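PDB 6VPW: chemotaxis protein CheX from Vibrio vulnificus, which probably dephosphorylates the phosphorylated response regulator CheY, helping to end the chemotaxis signal to the flagellar motor. Local coordinates for residues Phe7-Met16 / Ser135-Ser143; Ala40-Ile48 / Met59-Ala68. All coordinates share one frame; numbering follows the deposited sequence. Where two conformers were deposited one is given.

How the interactions relate
Both contacts belong to one antiparallel sheet and the helices packed on it, with centres about 13 Å apart. Interaction 1 lays the N-terminal helix 8-23 against strand 137-142, near one edge of the sheet; interaction 2 is the pairing of strands 44-51 and 56-63, with the turn into helix 65-76. Along the chain interaction 2 is nested inside the long loop that interaction 1 closes. Strand 148-154 lies between strands 137-142 and 56-63 in the sheet, yet side chains of helix 8-23 reach across it: Phe11 packs on Met59 and Leu15 on Ile61, so the helix layer spans both regions of the sheet.

Interaction 1 (Phe7-Met16 / Ser135-Ser143)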
loop_
_atom_site.group_PDB
_atom_site.type_symbol
_atom_site.label_atom_id
_atom_site.label_comp_id
_atom_site.label_asym_id
_atom_site.label_seq_id
_atom_site.Cartn_x
_atom_site.Cartn_y
_atom_site.Cartn_z
ATOM N N PHE A 7 -4.962 -12.257 -14.910
ATOM C CA PHE A 7 -5.100 -10.859 -14.433
ATOM C C PHE A 7 -3.977 -9.974 -14.988
ATOM O O PHE A 7 -4.100 -8.753 -14.889
ATOM C CB PHE A 7 -5.117 -10.815 -12.899
ATOM C CG PHE A 7 -3.934 -11.473 -12.246
ATOM C CD1 PHE A 7 -2.693 -10.852 -12.233
ATOM C CD2 PHE A 7 -4.053 -12.718 -11.648
ATOM C CE1 PHE A 7 -1.600 -11.463 -11.635
ATOM C CE2 PHE A 7 -2.958 -13.327 -11.052
ATOM C CZ PHE A 7 -1.730 -12.703 -11.057
ATOM N N VAL A 8 -2.942 -10.561 -15.585
ATOM C CA VAL A 8 -1.768 -9.742 -16.014
ATOM C C VAL A 8 -2.150 -8.738 -17.119
ATOM O O VAL A 8 -2.006 -7.536 -16.871
ATOM C CB VAL A 8 -0.596 -10.649 -16.436
ATOM C CG1 VAL A 8 0.531 -9.875 -17.097
ATOM C CG2 VAL A 8 -0.073 -11.451 -15.259
ATOM N N ASN A 9 -2.610 -9.213 -18.278
ATOM C CA ASN A 9 -2.878 -8.326 -19.446
ATOM C C ASN A 9 -3.918 -7.246 -19.146
ATOM O O ASN A 9 -3.728 -6.106 -19.554
ATOM C CB ASN A 9 -3.217 -9.146 -20.687
ATOM C CG ASN A 9 -2.018 -9.933 -21.168
ATOM O OD1 ASN A 9 -0.890 -9.624 -20.800
ATOM N ND2 ASN A 9 -2.249 -10.936 -21.990
ATOM N N PRO A 10 -5.070 -7.547 -18.511
ATOM C CA PRO A 10 -6.042 -6.502 -18.183
ATOM C C PRO A 10 -5.432 -5.334 -17.393
ATOM O O PRO A 10 -5.782 -4.199 -17.718
ATOM C CB PRO A 10 -7.103 -7.246 -17.370
ATOM C CG PRO A 10 -7.030 -8.658 -17.896
ATOM C CD PRO A 10 -5.561 -8.891 -18.176
ATOM N N PHE A 11 -4.565 -5.618 -16.399
ATOM C CA PHE A 11 -3.911 -4.534 -15.613
ATOM C C PHE A 11 -2.908 -3.767 -16.496
ATOM O O PHE A 11 -2.918 -2.541 -16.458
ATOM C CB PHE A 11 -3.267 -5.057 -14.315
ATOM C CG PHE A 11 -4.249 -5.251 -13.189
ATOM C CD1 PHE A 11 -4.577 -4.198 -12.346
ATOM C CD2 PHE A 11 -4.904 -6.463 -13.009
ATOM C CE1 PHE A 11 -5.531 -4.351 -11.347
ATOM C CE2 PHE A 11 -5.841 -6.621 -11.998
ATOM C CZ PHE A 11 -6.150 -5.567 -11.164
ATOM N N LEU A 12 -2.083 -4.481 -17.260
ATOM C CA LEU A 12 -1.042 -3.868 -18.130
ATOM C C LEU A 12 -1.731 -2.955 -19.153
ATOM O O LEU A 12 -1.340 -1.784 -19.250
ATOM C CB LEU A 12 -0.249 -4.998 -18.795
ATOM C CG LEU A 12 1.007 -4.614 -19.581
ATOM C CD1 LEU A 12 1.918 -5.815 -19.733
ATOM C CD2 LEU A 12 0.670 -4.047 -20.956
ATOM N N ALA A 13 -2.749 -3.476 -19.834
ATOM C CA ALA A 13 -3.510 -2.715 -20.853
ATOM C C ALA A 13 -4.190 -1.499 -20.209
ATOM O O ALA A 13 -4.192 -0.400 -20.813
ATOM C CB ALA A 13 -4.514 -3.640 -21.512
ATOM N N SER A 14 -4.701 -1.677 -18.988
ATOM C CA SER A 14 -5.424 -0.582 -18.292
ATOM C C SER A 14 -4.492 0.603 -17.997
ATOM O O SER A 14 -4.932 1.750 -18.224
ATOM C CB SER A 14 -6.089 -1.077 -17.041
ATOM O OG SER A 14 -6.939 -0.082 -16.512
ATOM N N LEU A 15 -3.276 0.358 -17.492
ATOM C CA LEU A 15 -2.354 1.501 -17.215
ATOM C C LEU A 15 -2.009 2.197 -18.538
ATOM O O LEU A 15 -2.004 3.426 -18.575
ATOM C CB LEU A 15 -1.071 1.041 -16.516
ATOM C CG LEU A 15 -0.021 2.140 -16.324
ATOM C CD1 LEU A 15 -0.549 3.265 -15.448
ATOM C CD2 LEU A 15 1.259 1.586 -15.733
ATOM N N MET A 16 -1.729 1.423 -19.577
ATOM C CA MET A 16 -1.344 2.061 -20.865
ATOM C C MET A 16 -2.521 2.865 -21.415
ATOM O O MET A 16 -2.283 4.001 -21.881
ATOM C CB MET A 16 -0.901 1.011 -21.882
ATOM C CG MET A 16 0.392 0.335 -21.489
ATOM S SD MET A 16 0.885 -0.935 -22.648
ATOM C CE MET A 16 1.004 0.041 -24.154
ATOM N N SER A 135 1.870 -15.784 -7.121
ATOM C CA SER A 135 3.109 -15.323 -7.795
ATOM C C SER A 135 3.092 -13.792 -7.887
ATOM O O SER A 135 2.023 -13.231 -8.244
ATOM C CB SER A 135 3.227 -15.980 -9.155
ATOM O OG SER A 135 4.424 -15.597 -9.816
ATOM N N ILE A 136 4.201 -13.139 -7.517
ATOM C CA ILE A 136 4.284 -11.655 -7.666
ATOM C C ILE A 136 4.766 -11.364 -9.089
ATOM O O ILE A 136 5.920 -11.726 -9.411
ATOM C CB ILE A 136 5.205 -11.005 -6.619
ATOM C CG1 ILE A 136 4.760 -11.346 -5.192
ATOM C CG2 ILE A 136 5.270 -9.500 -6.860
ATOM C CD1 ILE A 136 5.762 -10.982 -4.134
ATOM N N ILE A 137 3.914 -10.723 -9.888
ATOM C CA ILE A 137 4.245 -10.366 -11.299
ATOM C C ILE A 137 4.648 -8.891 -11.337
ATOM O O ILE A 137 3.929 -8.057 -10.725
ATOM C CB ILE A 137 3.041 -10.633 -12.223
ATOM C CG1 ILE A 137 2.517 -12.070 -12.112
ATOM C CG2 ILE A 137 3.388 -10.265 -13.661
ATOM C CD1 ILE A 137 3.506 -13.118 -12.537
ATOM N N ILE A 138 5.783 -8.589 -11.969
ATOM C CA ILE A 138 6.216 -7.177 -12.149
ATOM C C ILE A 138 6.093 -6.877 -13.642
ATOM O O ILE A 138 6.493 -7.729 -14.441
ATOM C CB ILE A 138 7.636 -6.901 -11.610
ATOM C CG1 ILE A 138 8.011 -5.423 -11.770
ATOM C CG2 ILE A 138 8.667 -7.811 -12.267
ATOM C CD1 ILE A 138 9.290 -5.027 -11.056
ATOM N N MET A 139 5.506 -5.731 -13.980
ATOM C CA MET A 139 5.328 -5.315 -15.391
ATOM C C MET A 139 6.070 -3.992 -15.550
ATOM O O MET A 139 5.561 -2.953 -15.132
ATOM C CB MET A 139 3.839 -5.141 -15.714
ATOM C CG MET A 139 2.956 -6.255 -15.123
ATOM S SD MET A 139 1.178 -5.990 -15.373
ATOM C CE MET A 139 0.520 -7.060 -14.096
ATOM N N PRO A 140 7.335 -3.995 -16.033
ATOM C CA PRO A 140 8.081 -2.753 -16.217
ATOM C C PRO A 140 7.594 -1.927 -17.416
ATOM O O PRO A 140 7.113 -2.495 -18.395
ATOM C CB PRO A 140 9.544 -3.179 -16.463
ATOM C CG PRO A 140 9.573 -4.697 -16.247
ATOM C CD PRO A 140 8.138 -5.179 -16.372
ATOM N N PHE A 141 7.793 -0.612 -17.332
ATOM C CA PHE A 141 7.423 0.327 -18.419
ATOM C C PHE A 141 8.503 1.399 -18.527
ATOM O O PHE A 141 9.173 1.714 -17.508
ATOM C CB PHE A 141 6.077 1.006 -18.161
ATOM C CG PHE A 141 4.879 0.093 -18.116
ATOM C CD1 PHE A 141 4.480 -0.490 -16.924
ATOM C CD2 PHE A 141 4.127 -0.150 -19.254
ATOM C CE1 PHE A 141 3.365 -1.313 -16.876
ATOM C CE2 PHE A 141 3.006 -0.965 -19.203
ATOM C CZ PHE A 141 2.628 -1.545 -18.015
ATOM N N SER A 142 8.659 1.942 -19.736
ATOM C CA SER A 142 9.675 2.988 -19.967
ATOM C C SER A 142 9.089 4.140 -20.794
ATOM O O SER A 142 8.052 3.954 -21.479
ATOM C CB SER A 142 10.873 2.394 -20.643
ATOM O OG SER A 142 10.526 1.941 -21.935
ATOM N N SER A 143 9.732 5.299 -20.669
ATOM C CA SER A 143 9.418 6.516 -21.450
ATOM C C SER A 143 10.656 7.413 -21.365
ATOM O O SER A 143 11.537 7.143 -20.502
ATOM C CB SER A 143 8.188 7.201 -20.944
ATOM O OG SER A 143 8.477 7.924 -19.768
#
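Helix-on-sheet packing joins the N-terminal helix 8-23 to strand 137-142, with Val8, Leu12, Leu15 and Met16 meeting Ile137, Met139 and Phe141. The short segments run in nearly the same direction, 26° apart, with their axes 10.2 Å from each other at closest approach. No hydrogen bond crosses the interface, so side-chain packing carries it. At the start, the CG2 methyl of Val8 lies 4.0 Å from CG2 of Ile137, the two side chains crossing at about a right angle. Beside it the Phe7 ring brings CE1 to CG1 of Ile137, and the ring also meets that of Phe154. In the middle, Met139 reaches from the strand toward the helix with its chain extended beyond CG; its SD comes 3.8 Å from CB of Leu12, and its CE methyl ends 3.8 Å from the carbonyl O of Val8 and also meets CG1 of that valine. Phe141 fills the far end. Leu15 CD2 sits over one face of its ring, 4.1 Å from the centroid and offset toward the rim, a CH-pi contact. With CG anti to the backbone N (chi1 -171°), Leu12 swings its branch point to 3.8 Å from CZ of the same ring. Met16 CG approaches CE2 at 3.7 Å, and its SD stands at the ring edge, 5.4 Å from the centroid, a Met-aromatic contact. Ile137, Met139 and Phe141, every second residue of the strand, all point to the helix, meeting residues spaced at about one helical turn: Val8, Leu12 and Met16. Phe11 and Leu15 continue the apolar layer inward to helix 85-107 and strand 148-154. This is the packing of a two-layer alpha+beta fold, in which helices 8-23 and 85-107 cover one face of the antiparallel sheet.

Interaction 2 (Ala40-Ile48 / Met59-Ala68); sequences ARGDVSGLI and MSITFDEGLA
A beta hairpin formed by strands 44-51 and 56-63 pairs Val44 to Ile48 with Phe63 to Met59 and ends in a classic beta bulge, with Asp43 and Val44 both opposite Phe63. Both donate their N-H to Phe63 O, at 2.9 Å from Asp43 N and 3.2 Å from Val44 N; the latter lies in the carbonyl plane, whereas the former is tilted 32° from it. Phe63 N returns a bond to Val44 O at 2.8 Å. Beyond the bulge, Gly46 with Ile61 and Ile48 with Met59 are hydrogen-bonded pairs, each bonded in both directions. In the non-hydrogen-bonded pair between Val44-Phe63 and Gly46-Ile61, on the face away from Val44, Ser45 OG and Thr62 OG1 hydrogen-bond at 2.7 Å, and His126 NE2 also bonds Ser45 OG. On the Val44 face, CG1 of that valine packs 3.8 Å from CB of Ala68 in helix 65-76. The chain turns at Asp43, where Thr62 CG2 presses tightly on Gly42 CA at 3.3 Å. With CG beside its backbone N (chi1 -56°), Asp43 directs its carboxylate to the first turn of helix 65-76: OD2 accepts from Glu65 N at 2.7 Å through its anti lone pair, while OD1 accepts from Gly125 N.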
loop_
_atom_site.group_PDB
_atom_site.type_symbol
_atom_site.label_atom_id
_atom_site.label_comp_id
_atom_site.label_asym_id
_atom_site.label_seq_id
_atom_site.Cartn_x
_atom_site.Cartn_y
_atom_site.Cartn_z
ATOM N N ALA A 40 13.639 -2.780 -7.954
ATOM C CA ALA A 40 12.379 -2.142 -8.399
ATOM C C ALA A 40 12.136 -0.897 -7.533
ATOM O O ALA A 40 11.443 -1.007 -6.500
ATOM C CB ALA A 40 11.243 -3.128 -8.306
ATOM N N ARG A 41 12.672 0.251 -7.959
ATOM C CA ARG A 41 12.547 1.495 -7.160
ATOM C C ARG A 41 11.735 2.553 -7.915
ATOM O O ARG A 41 11.721 2.531 -9.159
ATOM C CB ARG A 41 13.950 1.997 -6.816
ATOM C CG ARG A 41 14.726 1.051 -5.911
ATOM C CD ARG A 41 16.179 1.445 -5.760
ATOM N NE ARG A 41 16.329 2.696 -5.034
ATOM C CZ ARG A 41 17.462 3.385 -4.947
ATOM N NH1 ARG A 41 18.554 2.963 -5.562
ATOM N NH2 ARG A 41 17.496 4.511 -4.259
ATOM N N GLY A 42 11.134 3.479 -7.172
ATOM C CA GLY A 42 10.380 4.594 -7.761
ATOM C C GLY A 42 10.264 5.739 -6.775
ATOM O O GLY A 42 10.756 5.589 -5.641
ATOM N N ASP A 43 9.547 6.797 -7.154
ATOM C CA ASP A 43 9.499 8.022 -6.317
ATOM C C ASP A 43 8.094 8.237 -5.769
ATOM O O ASP A 43 7.956 8.875 -4.706
ATOM C CB ASP A 43 10.037 9.202 -7.124
ATOM C CG ASP A 43 11.444 8.948 -7.655
ATOM O OD1 ASP A 43 12.304 8.451 -6.872
ATOM O OD2 ASP A 43 11.655 9.196 -8.853
ATOM N N VAL A 44 7.087 7.742 -6.476
ATOM C CA VAL A 44 5.687 7.884 -5.996
ATOM C C VAL A 44 4.926 6.640 -6.446
ATOM O O VAL A 44 5.054 6.245 -7.615
ATOM C CB VAL A 44 5.048 9.223 -6.432
ATOM C CG1 VAL A 44 4.947 9.377 -7.944
ATOM C CG2 VAL A 44 3.687 9.426 -5.781
ATOM N N SER A 45 4.220 6.003 -5.511
ATOM C CA SER A 45 3.474 4.762 -5.821
ATOM C C SER A 45 2.033 4.852 -5.328
ATOM O O SER A 45 1.799 5.478 -4.253
ATOM C CB SER A 45 4.117 3.566 -5.180
ATOM O OG SER A 45 5.459 3.407 -5.587
ATOM N N GLY A 46 1.126 4.278 -6.113
ATOM C CA GLY A 46 -0.278 4.042 -5.731
ATOM C C GLY A 46 -0.424 2.569 -5.377
ATOM O O GLY A 46 0.136 1.719 -6.121
ATOM N N LEU A 47 -1.066 2.264 -4.247
ATOM C CA LEU A 47 -1.211 0.869 -3.740
ATOM C C LEU A 47 -2.690 0.630 -3.444
ATOM O O LEU A 47 -3.317 1.538 -2.822
ATOM C CB LEU A 47 -0.423 0.692 -2.437
ATOM C CG LEU A 47 1.102 0.694 -2.518
ATOM C CD1 LEU A 47 1.644 2.041 -2.961
ATOM C CD2 LEU A 47 1.687 0.326 -1.163
ATOM N N ILE A 48 -3.225 -0.522 -3.851
ATOM C CA ILE A 48 -4.664 -0.775 -3.572
ATOM C C ILE A 48 -4.884 -2.270 -3.338
ATOM O O ILE A 48 -4.297 -3.093 -4.053
ATOM C CB ILE A 48 -5.539 -0.205 -4.704
ATOM C CG1 ILE A 48 -7.017 -0.173 -4.300
ATOM C CG2 ILE A 48 -5.313 -0.952 -6.009
ATOM C CD1 ILE A 48 -7.894 0.662 -5.220
ATOM N N MET A 59 -2.323 -4.555 -5.798
ATOM C CA MET A 59 -1.656 -4.006 -6.995
ATOM C C MET A 59 -0.954 -2.700 -6.590
ATOM O O MET A 59 -1.491 -1.960 -5.721
ATOM C CB MET A 59 -2.689 -3.771 -8.101
ATOM C CG MET A 59 -2.086 -3.315 -9.408
ATOM S SD MET A 59 -2.041 -1.522 -9.518
ATOM C CE MET A 59 -3.693 -1.201 -10.132
ATOM N N SER A 60 0.233 -2.465 -7.148
ATOM C CA SER A 60 0.944 -1.184 -6.948
ATOM C C SER A 60 1.400 -0.667 -8.318
ATOM O O SER A 60 1.669 -1.493 -9.213
ATOM C CB SER A 60 2.105 -1.307 -5.989
ATOM O OG SER A 60 3.033 -2.291 -6.422
ATOM N N ILE A 61 1.332 0.648 -8.487
ATOM C CA ILE A 61 1.880 1.343 -9.677
ATOM C C ILE A 61 2.936 2.283 -9.131
ATOM O O ILE A 61 2.579 3.135 -8.291
ATOM C CB ILE A 61 0.832 2.139 -10.470
ATOM C CG1 ILE A 61 -0.401 1.302 -10.809
ATOM C CG2 ILE A 61 1.493 2.712 -11.710
ATOM C CD1 ILE A 61 -1.511 2.111 -11.433
ATOM N N THR A 62 4.167 2.132 -9.603
ATOM C CA THR A 62 5.275 2.981 -9.116
ATOM C C THR A 62 5.779 3.815 -10.287
ATOM O O THR A 62 5.974 3.226 -11.379
ATOM C CB THR A 62 6.378 2.106 -8.516
ATOM O OG1 THR A 62 5.809 1.408 -7.400
ATOM C CG2 THR A 62 7.575 2.927 -8.100
ATOM N N PHE A 63 6.005 5.106 -10.039
ATOM C CA PHE A 63 6.493 6.039 -11.080
ATOM C C PHE A 63 7.780 6.741 -10.662
ATOM O O PHE A 63 7.921 7.135 -9.476
ATOM C CB PHE A 63 5.483 7.169 -11.312
ATOM C CG PHE A 63 4.128 6.732 -11.795
ATOM C CD1 PHE A 63 3.868 6.589 -13.145
ATOM C CD2 PHE A 63 3.121 6.433 -10.894
ATOM C CE1 PHE A 63 2.617 6.187 -13.585
ATOM C CE2 PHE A 63 1.870 6.039 -11.336
ATOM C CZ PHE A 63 1.616 5.940 -12.681
ATOM N N ASP A 64 8.662 6.947 -11.645
ATOM C CA ASP A 64 9.809 7.870 -11.460
ATOM C C ASP A 64 9.209 9.274 -11.358
ATOM O O ASP A 64 8.164 9.514 -12.012
ATOM C CB ASP A 64 10.811 7.795 -12.620
ATOM C CG ASP A 64 11.643 6.526 -12.628
ATOM O OD1 ASP A 64 11.601 5.814 -11.625
ATOM O OD2 ASP A 64 12.320 6.265 -13.641
ATOM N N GLU A 65 9.851 10.170 -10.602
ATOM C CA GLU A 65 9.336 11.555 -10.429
ATOM C C GLU A 65 9.143 12.219 -11.793
ATOM O O GLU A 65 8.068 12.819 -12.008
ATOM C CB GLU A 65 10.288 12.375 -9.551
ATOM C CG GLU A 65 9.865 13.819 -9.370
ATOM C CD GLU A 65 10.619 14.551 -8.271
ATOM O OE1 GLU A 65 10.296 15.728 -8.019
ATOM O OE2 GLU A 65 11.511 13.935 -7.662
ATOM N N GLY A 66 10.139 12.102 -12.678
ATOM C CA GLY A 66 10.083 12.741 -14.007
ATOM C C GLY A 66 8.822 12.355 -14.760
ATOM O O GLY A 66 8.176 13.246 -15.352
ATOM N N LEU A 67 8.469 11.071 -14.715
ATOM C CA LEU A 67 7.282 10.544 -15.437
ATOM C C LEU A 67 5.995 11.053 -14.779
ATOM O O LEU A 67 5.084 11.510 -15.507
ATOM C CB LEU A 67 7.360 9.016 -15.432
ATOM C CG LEU A 67 6.154 8.294 -16.025
ATOM C CD1 LEU A 67 5.830 8.831 -17.406
ATOM C CD2 LEU A 67 6.401 6.800 -16.069
ATOM N N ALA A 68 5.921 10.961 -13.453
ATOM C CA ALA A 68 4.769 11.497 -12.701
ATOM C C ALA A 68 4.563 12.982 -13.045
ATOM O O ALA A 68 3.404 13.381 -13.299
ATOM C CB ALA A 68 5.010 11.299 -11.219
HETATM O O HOH W 1 9.974 3.556 -11.250
#